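Local coordinates for protein alpha-Amylase (Thermotoga maritima, PDB 2B5D) that is an alpha-amylase of glycosyl hydrolase family 57, built on a curled, mostly parallel beta sheet flanked by helices and joined to a helical C-terminal part, at residues Arg269-Glu272 with Tyr273-Tyr277; Tyr492-Val496 with Ser497-Asp501; Val165-Lys168 with Asn169-His173; Thr35-Tyr38 with Ile39-Met43. All coordinates share one frame; numbering follows the deposited sequence.

Contact 1 of 4, residues Arg269-Glu272 with Tyr273-Tyr277; sequences REME and YIKDY
At the start of helix 271-274, R269, one residue before the N-cap E270, lays its aliphatic chain over one face of the Y273 ring, a CH-pi contact that packs the approach to the helix against its first turn. R269 CD sits 4.1 Å from the centroid of the Y273 ring, 26° off its normal, and R269 CG comes to 3.2 Å from Y273 CD1. With CG of Y273 anti to the backbone N (chi1 -180°), the ring reaches alongside R269, whose chain bends at chi2 and chi3 to pass across it. The guanidinium ends farther out, and its cation-pi attraction to the ring is long and at most weak. Its firmer partners are E88 and E95, which receive salt bridges from NH1 and NH2 and tie this close-packed side to helix 68-91 and the loop behind it.

E270 and E272, by contrast, are exposed: the end of E270 leads away, and E272 touches Y273 N through CB. M271 meets K275 by a single touch, SD to CE at 3.6 Å. I274 N, weakly bonded to M271 O as well, donates to E270 O at 3.1 Å in the carbonyl plane, bent to 136° at the hydrogen.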
loop_
_atom_site.group_PDB
_atom_site.type_symbol
_atom_site.label_atom_id
_atom_site.label_comp_id
_atom_site.label_asym_id
_atom_site.label_seq_id
_atom_site.Cartn_x
_atom_site.Cartn_y
_atom_site.Cartn_z
ATOM N N ARG A 269 -3.397 15.510 -24.248
ATOM C CA ARG A 269 -2.467 16.539 -24.691
ATOM C C ARG A 269 -1.047 16.232 -24.180
ATOM O O ARG A 269 -0.871 15.630 -23.112
ATOM C CB ARG A 269 -2.928 17.917 -24.222
ATOM C CG ARG A 269 -2.693 19.018 -25.214
ATOM C CD ARG A 269 -3.969 19.438 -25.933
ATOM N NE ARG A 269 -4.002 18.991 -27.320
ATOM C CZ ARG A 269 -4.746 19.532 -28.287
ATOM N NH1 ARG A 269 -5.548 20.566 -28.057
ATOM N NH2 ARG A 269 -4.672 19.034 -29.511
ATOM N N GLU A 270 -0.042 16.641 -24.956
ATOM C CA GLU A 270 1.368 16.396 -24.614
ATOM C C GLU A 270 1.761 17.072 -23.309
ATOM O O GLU A 270 1.332 18.186 -23.023
ATOM C CB GLU A 270 2.294 16.833 -25.747
ATOM C CG GLU A 270 1.959 16.193 -27.093
ATOM C CD GLU A 270 3.140 16.223 -28.054
ATOM O OE1 GLU A 270 3.008 16.800 -29.160
ATOM O OE2 GLU A 270 4.207 15.681 -27.691
ATOM N N MET A 271 2.585 16.363 -22.538
ATOM C CA MET A 271 2.978 16.738 -21.178
ATOM C C MET A 271 3.506 18.175 -20.994
ATOM O O MET A 271 3.161 18.846 -20.006
ATOM C CB MET A 271 3.986 15.722 -20.629
ATOM C CG MET A 271 4.481 16.024 -19.213
ATOM S SD MET A 271 3.128 16.248 -18.036
ATOM C CE MET A 271 2.586 14.541 -17.827
ATOM N N GLU A 272 4.343 18.635 -21.929
ATOM C CA GLU A 272 4.920 19.981 -21.823
ATOM C C GLU A 272 3.864 21.050 -22.056
ATOM O O GLU A 272 3.893 22.116 -21.433
ATOM C CB GLU A 272 6.112 20.174 -22.766
ATOM C CG GLU A 272 7.191 21.098 -22.159
ATOM C CD GLU A 272 8.291 21.476 -23.138
ATOM O OE1 GLU A 272 8.046 21.414 -24.364
ATOM O OE2 GLU A 272 9.399 21.838 -22.674
ATOM N N TYR A 273 2.929 20.739 -22.952
ATOM C CA TYR A 273 1.770 21.584 -23.215
ATOM C C TYR A 273 0.886 21.740 -21.968
ATOM O O TYR A 273 0.471 22.852 -21.615
ATOM C CB TYR A 273 0.954 20.983 -24.363
ATOM C CG TYR A 273 -0.274 21.778 -24.722
ATOM C CD1 TYR A 273 -1.438 21.706 -23.942
ATOM C CD2 TYR A 273 -0.282 22.609 -25.838
ATOM C CE1 TYR A 273 -2.571 22.445 -24.266
ATOM C CE2 TYR A 273 -1.410 23.345 -26.172
ATOM C CZ TYR A 273 -2.547 23.257 -25.383
ATOM O OH TYR A 273 -3.658 23.987 -25.720
ATOM N N ILE A 274 0.637 20.612 -21.304
ATOM C CA ILE A 274 -0.460 20.484 -20.341
ATOM C C ILE A 274 -0.059 20.615 -18.860
ATOM O O ILE A 274 -0.933 20.695 -17.993
ATOM C CB ILE A 274 -1.290 19.167 -20.611
ATOM C CG1 ILE A 274 -2.717 19.282 -20.044
ATOM C CG2 ILE A 274 -0.547 17.904 -20.133
ATOM C CD1 ILE A 274 -3.585 20.348 -20.718
ATOM N N LYS A 275 1.253 20.698 -18.610
ATOM C CA LYS A 275 1.882 20.623 -17.267
ATOM C C LYS A 275 1.237 21.412 -16.115
ATOM O O LYS A 275 0.994 20.846 -15.044
ATOM C CB LYS A 275 3.398 20.939 -17.361
ATOM C CG LYS A 275 4.190 21.021 -16.008
ATOM C CD LYS A 275 4.012 19.793 -15.066
ATOM C CE LYS A 275 4.647 18.498 -15.600
ATOM N NZ LYS A 275 6.114 18.400 -15.324
ATOM N N ASP A 276 0.981 22.701 -16.319
ATOM C CA ASP A 276 0.428 23.530 -15.239
ATOM C C ASP A 276 -1.108 23.692 -15.286
ATOM O O ASP A 276 -1.654 24.752 -14.945
ATOM C CB ASP A 276 1.149 24.881 -15.160
ATOM C CG ASP A 276 1.108 25.635 -16.462
ATOM O OD1 ASP A 276 0.847 25.001 -17.513
ATOM O OD2 ASP A 276 1.341 26.861 -16.431
ATOM N N TYR A 277 -1.787 22.626 -15.711
ATOM C CA TYR A 277 -3.243 22.517 -15.605
ATOM C C TYR A 277 -3.621 21.170 -15.012
ATOM O O TYR A 277 -4.773 20.952 -14.642
ATOM C CB TYR A 277 -3.919 22.730 -16.956
ATOM C CG TYR A 277 -3.439 23.962 -17.679
ATOM C CD1 TYR A 277 -2.555 23.856 -18.756
ATOM C CD2 TYR A 277 -3.842 25.239 -17.275
ATOM C CE1 TYR A 277 -2.099 24.989 -19.422
ATOM C CE2 TYR A 277 -3.388 26.379 -17.933
ATOM C CZ TYR A 277 -2.520 26.241 -19.002
ATOM O OH TYR A 277 -2.069 27.349 -19.663
#

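Contact 2 of 4, residues Tyr492-Val496 with Ser497-Asp501; sequences YDQLV and SGRID
S497 turns its hydroxyl back onto the last part of helix 473-496, where S497 OG donates to D493 O at 2.8 Å. Because OG lies between the backbone N and the carbonyl carbon (chi1 70°), it can reach down the helix and meet that carbonyl from a direction tilted 23° out of its plane. Backbone support here is slighter: S497 N gives only a weak bond to Q494 O, and G498 N a weak but nearly straight one to L495 O at 3.4 Å. G498 has a positive phi of 85°, a conformation well suited to glycine.

R499 then sends an extended side chain back over the helix, one face of its guanidinium lying above Q494 CA and D493 C. Its NH1 touches Q494 CG at 3.7 Å, while NH2 approaches D493 CB at 3.8 Å and forms a salt bridge with D22 of the second subunit. I500 lies side by side with L495, their CD1 atoms 3.8 Å apart, and also packs on L444 of helix 443-458. D501, the N-cap of helix 502-511, rests its CB 3.4 Å from Q494 CD, and its OD2 weakly caps E503 N and M504 N. The loop thus separates its chemistry: apolar tips join neighbouring helices, whereas the arginine carries charge across the subunit boundary, where nearby D493 may add some electrostatic support.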
loop_
_atom_site.group_PDB
_atom_site.type_symbol
_atom_site.label_atom_id
_atom_site.label_comp_id
_atom_site.label_asym_id
_atom_site.label_seq_id
_atom_site.Cartn_x
_atom_site.Cartn_y
_atom_site.Cartn_z
ATOM N N TYR A 492 -9.891 16.494 23.823
ATOM C CA TYR A 492 -10.475 15.888 24.996
ATOM C C TYR A 492 -9.418 15.808 26.076
ATOM O O TYR A 492 -9.679 16.163 27.243
ATOM C CB TYR A 492 -11.022 14.497 24.672
ATOM C CG TYR A 492 -11.515 13.749 25.871
ATOM C CD1 TYR A 492 -12.752 14.061 26.448
ATOM C CD2 TYR A 492 -10.745 12.733 26.462
ATOM C CE1 TYR A 492 -13.219 13.379 27.573
ATOM C CE2 TYR A 492 -11.192 12.050 27.593
ATOM C CZ TYR A 492 -12.435 12.382 28.147
ATOM O OH TYR A 492 -12.916 11.707 29.263
ATOM N N ASP A 493 -8.235 15.334 25.685
ATOM C CA ASP A 493 -7.112 15.207 26.595
ATOM C C ASP A 493 -6.618 16.515 27.197
ATOM O O ASP A 493 -6.383 16.593 28.390
ATOM C CB ASP A 493 -5.984 14.494 25.894
ATOM C CG ASP A 493 -6.256 13.047 25.771
ATOM O OD1 ASP A 493 -7.219 12.580 26.447
ATOM O OD2 ASP A 493 -5.526 12.381 25.004
ATOM N N GLN A 494 -6.493 17.543 26.378
ATOM C CA GLN A 494 -6.101 18.830 26.904
ATOM C C GLN A 494 -7.123 19.368 27.917
ATOM O O GLN A 494 -6.737 19.979 28.906
ATOM C CB GLN A 494 -5.897 19.817 25.774
ATOM C CG GLN A 494 -4.865 19.324 24.807
ATOM C CD GLN A 494 -4.691 20.220 23.616
ATOM O OE1 GLN A 494 -3.921 19.905 22.718
ATOM N NE2 GLN A 494 -5.393 21.346 23.594
ATOM N N LEU A 495 -8.411 19.121 27.672
ATOM C CA LEU A 495 -9.464 19.712 28.478
ATOM C C LEU A 495 -9.486 19.036 29.819
ATOM O O LEU A 495 -9.412 19.692 30.844
ATOM C CB LEU A 495 -10.836 19.585 27.804
ATOM C CG LEU A 495 -11.983 20.380 28.451
ATOM C CD1 LEU A 495 -11.736 21.900 28.391
ATOM C CD2 LEU A 495 -13.249 20.057 27.722
ATOM N N VAL A 496 -9.547 17.718 29.781
ATOM C CA VAL A 496 -9.637 16.869 30.950
ATOM C C VAL A 496 -8.432 17.009 31.909
ATOM O O VAL A 496 -8.460 16.500 33.040
ATOM C CB VAL A 496 -9.864 15.406 30.464
ATOM C CG1 VAL A 496 -9.535 14.356 31.509
ATOM C CG2 VAL A 496 -11.299 15.257 29.993
ATOM N N SER A 497 -7.390 17.714 31.479
ATOM C CA SER A 497 -6.161 17.755 32.267
ATOM C C SER A 497 -5.598 19.161 32.510
ATOM O O SER A 497 -4.512 19.299 33.036
ATOM C CB SER A 497 -5.099 16.836 31.646
ATOM O OG SER A 497 -4.622 17.374 30.429
ATOM N N GLY A 498 -6.331 20.203 32.147
ATOM C CA GLY A 498 -5.874 21.560 32.423
ATOM C C GLY A 498 -4.929 22.146 31.389
ATOM O O GLY A 498 -4.654 23.357 31.402
ATOM N N ARG A 499 -4.440 21.318 30.474
ATOM C CA ARG A 499 -3.411 21.781 29.553
ATOM C C ARG A 499 -3.938 22.101 28.154
ATOM O O ARG A 499 -3.390 21.647 27.136
ATOM C CB ARG A 499 -2.214 20.810 29.512
ATOM C CG ARG A 499 -2.596 19.348 29.462
ATOM C CD ARG A 499 -1.402 18.423 29.208
ATOM N NE ARG A 499 -1.876 17.145 28.686
ATOM C CZ ARG A 499 -2.104 16.901 27.393
ATOM N NH1 ARG A 499 -1.878 17.860 26.490
ATOM N NH2 ARG A 499 -2.551 15.703 26.999
ATOM N N ILE A 500 -4.994 22.908 28.103
ATOM C CA ILE A 500 -5.472 23.375 26.801
ATOM C C ILE A 500 -4.330 24.055 26.071
ATOM O O ILE A 500 -3.676 24.942 26.617
ATOM C CB ILE A 500 -6.698 24.321 26.895
ATOM C CG1 ILE A 500 -7.913 23.560 27.414
ATOM C CG2 ILE A 500 -7.023 24.948 25.526
ATOM C CD1 ILE A 500 -9.069 24.485 27.753
ATOM N N ASP A 501 -4.136 23.645 24.820
ATOM C CA ASP A 501 -3.035 24.071 23.984
ATOM C C ASP A 501 -3.613 24.991 22.940
ATOM O O ASP A 501 -4.186 24.564 21.950
ATOM C CB ASP A 501 -2.426 22.811 23.376
ATOM C CG ASP A 501 -1.256 23.078 22.455
ATOM O OD1 ASP A 501 -0.470 22.100 22.286
ATOM O OD2 ASP A 501 -1.141 24.208 21.897
#

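Contact 3 of 4, residues Val165-Lys168 with Asn169-His173; sequences VGVK and NYEKH
E171 has CG anti to its own carbonyl carbon (chi1 -63°), which lays the chain back along the preceding turn toward V167 and K168. E171 CG therefore sits against the backbone, 3.3 Å from V167 O, and the extended remainder carries OE2 to 4.1 Å from K168 CG. The two side chains pass each other at a slant, so the carboxylate meets the aliphatic root of the lysine before it meets the charge. K168 NZ ends 5.0 Å from E171 OE2, not in contact, although the opposite charges would probably still favour the pairing.

Beneath this solvent-side pair runs a regular alpha-helical turn, an instructive case of a backbone ladder that serves two unlike faces. N169 N, Y170 N, E171 N and K172 N donate in turn to the carbonyls of V165, G166, V167 and K168, the bond from Y170 N to G166 O being 2.9 Å long. Helix 156-174 is the helix of a beta-alpha-beta unit, connecting the parallel strands 137-142 and 180-182. On its inner side CG of Y170 stands anti to the backbone N (chi1 -179°), and the phenol leads away from the turn until its hydroxyl hydrogen-bonds with I139 O, in the first of those strands, and with Q132 NE2.

N169 presses its CB to 3.2 Å from V165 O, and its end turns toward P59 and M62 of helix 59-66. K172 reaches past its neighbours to salt bridges with E63 and E517, and on the way its CE lies 3.4 Å above one face of the H173 ring, offset toward the rim.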
loop_
_atom_site.group_PDB
_atom_site.type_symbol
_atom_site.label_atom_id
_atom_site.label_comp_id
_atom_site.label_asym_id
_atom_site.label_seq_id
_atom_site.Cartn_x
_atom_site.Cartn_y
_atom_site.Cartn_z
ATOM N N VAL A 165 -28.377 21.545 14.272
ATOM C CA VAL A 165 -27.267 22.269 13.682
ATOM C C VAL A 165 -27.482 22.565 12.193
ATOM O O VAL A 165 -27.265 23.702 11.752
ATOM C CB VAL A 165 -25.891 21.641 14.046
ATOM C CG1 VAL A 165 -24.736 22.346 13.296
ATOM C CG2 VAL A 165 -25.652 21.759 15.581
ATOM N N GLY A 166 -27.975 21.574 11.442
ATOM C CA GLY A 166 -28.378 21.809 10.059
ATOM C C GLY A 166 -29.411 22.906 9.907
ATOM O O GLY A 166 -29.274 23.801 9.045
ATOM N N VAL A 167 -30.465 22.823 10.744
ATOM C CA VAL A 167 -31.577 23.788 10.697
ATOM C C VAL A 167 -31.069 25.204 10.930
ATOM O O VAL A 167 -31.330 26.107 10.121
ATOM C CB VAL A 167 -32.731 23.381 11.700
ATOM C CG1 VAL A 167 -33.732 24.488 11.861
ATOM C CG2 VAL A 167 -33.434 22.026 11.214
ATOM N N LYS A 168 -30.303 25.389 12.012
ATOM C CA LYS A 168 -29.708 26.692 12.324
ATOM C C LYS A 168 -28.743 27.153 11.256
ATOM O O LYS A 168 -28.736 28.353 10.881
ATOM C CB LYS A 168 -29.013 26.663 13.672
ATOM C CG LYS A 168 -29.953 26.647 14.872
ATOM C CD LYS A 168 -29.222 27.103 16.142
ATOM C CE LYS A 168 -29.949 26.629 17.431
ATOM N NZ LYS A 168 -31.453 26.748 17.346
ATOM N N ASN A 169 -27.944 26.219 10.726
ATOM C CA ASN A 169 -27.029 26.584 9.647
ATOM C C ASN A 169 -27.720 27.110 8.384
ATOM O O ASN A 169 -27.283 28.103 7.774
ATOM C CB ASN A 169 -26.039 25.465 9.316
ATOM C CG ASN A 169 -24.952 25.947 8.408
ATOM O OD1 ASN A 169 -24.044 26.642 8.859
ATOM N ND2 ASN A 169 -25.076 25.662 7.105
ATOM N N TYR A 170 -28.801 26.444 8.007
ATOM C CA TYR A 170 -29.658 26.933 6.962
ATOM C C TYR A 170 -30.217 28.327 7.257
ATOM O O TYR A 170 -30.193 29.217 6.369
ATOM C CB TYR A 170 -30.787 25.916 6.700
ATOM C CG TYR A 170 -31.779 26.261 5.612
ATOM C CD1 TYR A 170 -31.786 25.572 4.389
ATOM C CD2 TYR A 170 -32.751 27.251 5.816
ATOM C CE1 TYR A 170 -32.731 25.856 3.414
ATOM C CE2 TYR A 170 -33.701 27.558 4.835
ATOM C CZ TYR A 170 -33.696 26.844 3.641
ATOM O OH TYR A 170 -34.635 27.145 2.681
ATOM N N GLU A 171 -30.767 28.510 8.460
ATOM C CA GLU A 171 -31.270 29.831 8.864
ATOM C C GLU A 171 -30.239 30.940 8.658
ATOM O O GLU A 171 -30.564 31.994 8.093
ATOM C CB GLU A 171 -31.709 29.840 10.324
ATOM C CG GLU A 171 -32.877 28.917 10.661
ATOM C CD GLU A 171 -33.454 29.236 12.033
ATOM O OE1 GLU A 171 -34.181 30.269 12.122
ATOM O OE2 GLU A 171 -33.180 28.474 13.016
ATOM N N LYS A 172 -29.010 30.690 9.131
ATOM C CA LYS A 172 -27.877 31.608 8.996
ATOM C C LYS A 172 -27.623 32.035 7.551
ATOM O O LYS A 172 -27.510 33.213 7.262
ATOM C CB LYS A 172 -26.621 30.985 9.599
ATOM C CG LYS A 172 -25.325 31.822 9.383
ATOM C CD LYS A 172 -24.087 31.058 9.823
ATOM C CE LYS A 172 -23.505 30.241 8.668
ATOM N NZ LYS A 172 -22.227 29.564 9.112
ATOM N N HIS A 173 -27.560 31.078 6.633
ATOM C CA HIS A 173 -27.318 31.425 5.238
ATOM C C HIS A 173 -28.545 31.910 4.517
ATOM O O HIS A 173 -28.441 32.747 3.627
ATOM C CB HIS A 173 -26.775 30.225 4.452
ATOM C CG HIS A 173 -25.412 29.778 4.871
ATOM N ND1 HIS A 173 -25.181 28.544 5.443
ATOM C CD2 HIS A 173 -24.205 30.384 4.782
ATOM C CE1 HIS A 173 -23.891 28.404 5.686
ATOM N NE2 HIS A 173 -23.277 29.514 5.309
#

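Contact 4 of 4, residues Thr35-Tyr38 with Ile39-Met43; sequences TETY and IPLLM
P40 fits its ring against the turn that ends at T37, and the account of this bend in helix 27-47 rests on it and on its two neighbours, Y38 and I39. A proline inside a helix brings ring carbons where a regular turn would bring an N-H, and here P40 CG approaches T35 O at 3.2 Å and E36 O at 3.3 Å. A wider pi-type turn at 35-38 precedes the ring, and the helix kinks where P40 N bonds to nothing in the turn before. P40 CD also lies 3.4 Å from T37 O, the carbonyl with which regular bonding resumes: L41 N donates to T37 O at 3.1 Å, and L41 CG settles 3.3 Å from the same oxygen.

The ladder continues as L42 N donates to Y38 O at 3.2 Å. CG of Y38 is anti to the carbonyl carbon (chi1 -45°), and the side chain leaves the turn to pack on L13 and I124. I39 takes another direction, toward I113, V116 and F117 of helix 97-119 and Y74 of helix 68-91. Two buried threonine hydroxyls find partners beyond the bend, T35 OG1 with Y74 OH and F31 O, T37 OG1 with F353 O. At the proline, then, weakly polar C-H groups face carbonyl oxygens in place of an amide donor; the ordinary i to i-4 pairing is interrupted through the wide turn and the proline, and returns with L41 N.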
loop_
_atom_site.group_PDB
_atom_site.type_symbol
_atom_site.label_atom_id
_atom_site.label_comp_id
_atom_site.label_asym_id
_atom_site.label_seq_id
_atom_site.Cartn_x
_atom_site.Cartn_y
_atom_site.Cartn_z
ATOM N N THR A 35 -18.897 24.480 -11.404
ATOM C CA THR A 35 -18.788 24.783 -12.831
ATOM C C THR A 35 -19.793 23.985 -13.631
ATOM O O THR A 35 -20.509 24.544 -14.458
ATOM C CB THR A 35 -17.335 24.550 -13.350
ATOM O OG1 THR A 35 -16.448 25.442 -12.669
ATOM C CG2 THR A 35 -17.219 24.797 -14.855
ATOM N N GLU A 36 -19.854 22.683 -13.359
ATOM C CA GLU A 36 -20.677 21.749 -14.131
ATOM C C GLU A 36 -22.149 21.737 -13.731
ATOM O O GLU A 36 -23.025 21.520 -14.579
ATOM C CB GLU A 36 -20.128 20.329 -13.984
ATOM C CG GLU A 36 -18.632 20.161 -14.280
ATOM C CD GLU A 36 -18.321 19.684 -15.699
ATOM O OE1 GLU A 36 -17.156 19.240 -15.906
ATOM O OE2 GLU A 36 -19.217 19.739 -16.596
ATOM N N THR A 37 -22.434 21.944 -12.443
ATOM C CA THR A 37 -23.809 21.801 -11.943
ATOM C C THR A 37 -24.421 23.050 -11.337
ATOM O O THR A 37 -25.428 23.495 -11.817
ATOM C CB THR A 37 -23.934 20.596 -10.973
ATOM O OG1 THR A 37 -23.409 19.427 -11.602
ATOM C CG2 THR A 37 -25.395 20.336 -10.606
ATOM N N TYR A 38 -23.826 23.627 -10.293
ATOM C CA TYR A 38 -24.523 24.698 -9.561
ATOM C C TYR A 38 -24.766 26.006 -10.344
ATOM O O TYR A 38 -25.871 26.577 -10.291
ATOM C CB TYR A 38 -23.871 24.988 -8.208
ATOM C CG TYR A 38 -23.528 23.758 -7.423
ATOM C CD1 TYR A 38 -24.395 22.676 -7.362
ATOM C CD2 TYR A 38 -22.333 23.675 -6.740
ATOM C CE1 TYR A 38 -24.070 21.537 -6.645
ATOM C CE2 TYR A 38 -22.003 22.546 -6.010
ATOM C CZ TYR A 38 -22.874 21.473 -5.978
ATOM O OH TYR A 38 -22.517 20.335 -5.252
ATOM N N ILE A 39 -23.762 26.482 -11.075
ATOM C CA ILE A 39 -23.958 27.708 -11.881
ATOM C C ILE A 39 -24.844 27.481 -13.129
ATOM O O ILE A 39 -25.698 28.304 -13.425
ATOM C CB ILE A 39 -22.595 28.432 -12.198
ATOM C CG1 ILE A 39 -22.065 29.142 -10.945
ATOM C CG2 ILE A 39 -22.720 29.416 -13.387
ATOM C CD1 ILE A 39 -20.559 29.563 -11.020
ATOM N N PRO A 40 -24.632 26.377 -13.877
ATOM C CA PRO A 40 -25.562 26.054 -14.971
ATOM C C PRO A 40 -27.035 25.885 -14.529
ATOM O O PRO A 40 -27.922 26.154 -15.318
ATOM C CB PRO A 40 -25.025 24.726 -15.511
ATOM C CG PRO A 40 -23.590 24.733 -15.175
ATOM C CD PRO A 40 -23.516 25.423 -13.825
ATOM N N LEU A 41 -27.294 25.429 -13.301
ATOM C CA LEU A 41 -28.660 25.497 -12.742
ATOM C C LEU A 41 -29.139 26.930 -12.611
ATOM O O LEU A 41 -30.236 27.270 -13.031
ATOM C CB LEU A 41 -28.760 24.798 -11.381
ATOM C CG LEU A 41 -28.698 23.271 -11.326
ATOM C CD1 LEU A 41 -28.767 22.808 -9.873
ATOM C CD2 LEU A 41 -29.811 22.613 -12.159
ATOM N N LEU A 42 -28.302 27.769 -12.031
ATOM C CA LEU A 42 -28.567 29.189 -11.956
ATOM C C LEU A 42 -28.846 29.787 -13.337
ATOM O O LEU A 42 -29.821 30.499 -13.519
ATOM C CB LEU A 42 -27.394 29.904 -11.272
ATOM C CG LEU A 42 -27.516 30.301 -9.791
ATOM C CD1 LEU A 42 -28.638 29.586 -9.069
ATOM C CD2 LEU A 42 -26.204 30.111 -9.077
ATOM N N MET A 43 -27.992 29.489 -14.306
ATOM C CA MET A 43 -28.197 29.961 -15.663
ATOM C C MET A 43 -29.536 29.499 -16.229
ATOM O O MET A 43 -30.287 30.273 -16.819
ATOM C CB MET A 43 -27.027 29.522 -16.542
ATOM C CG MET A 43 -25.923 30.579 -16.584
ATOM S SD MET A 43 -24.241 29.953 -16.844
ATOM C CE MET A 43 -24.526 28.470 -17.816
#

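From the N terminus the chain makes contact 4 first, within helix 27-47, then contact 3 in helix 156-174, contact 1 at helix 271-274, and last contact 2, where helix 473-496 gives way to the loop before helix 502-511. Each joins two segments that follow one another without a gap, so none closes a long loop; they follow in series, without nesting or crossing. Contacts 4, 3 and 1 share the family 57 range. Contact 4 lies among helices near the centre of the folded chain, its centre about 23 Å from that of contact 3, whose helix links two strands of the sheet. Contact 1 borders helix 68-91. Contact 2, in the C-terminal helical region, lies about 49 Å from contact 1, centre to centre.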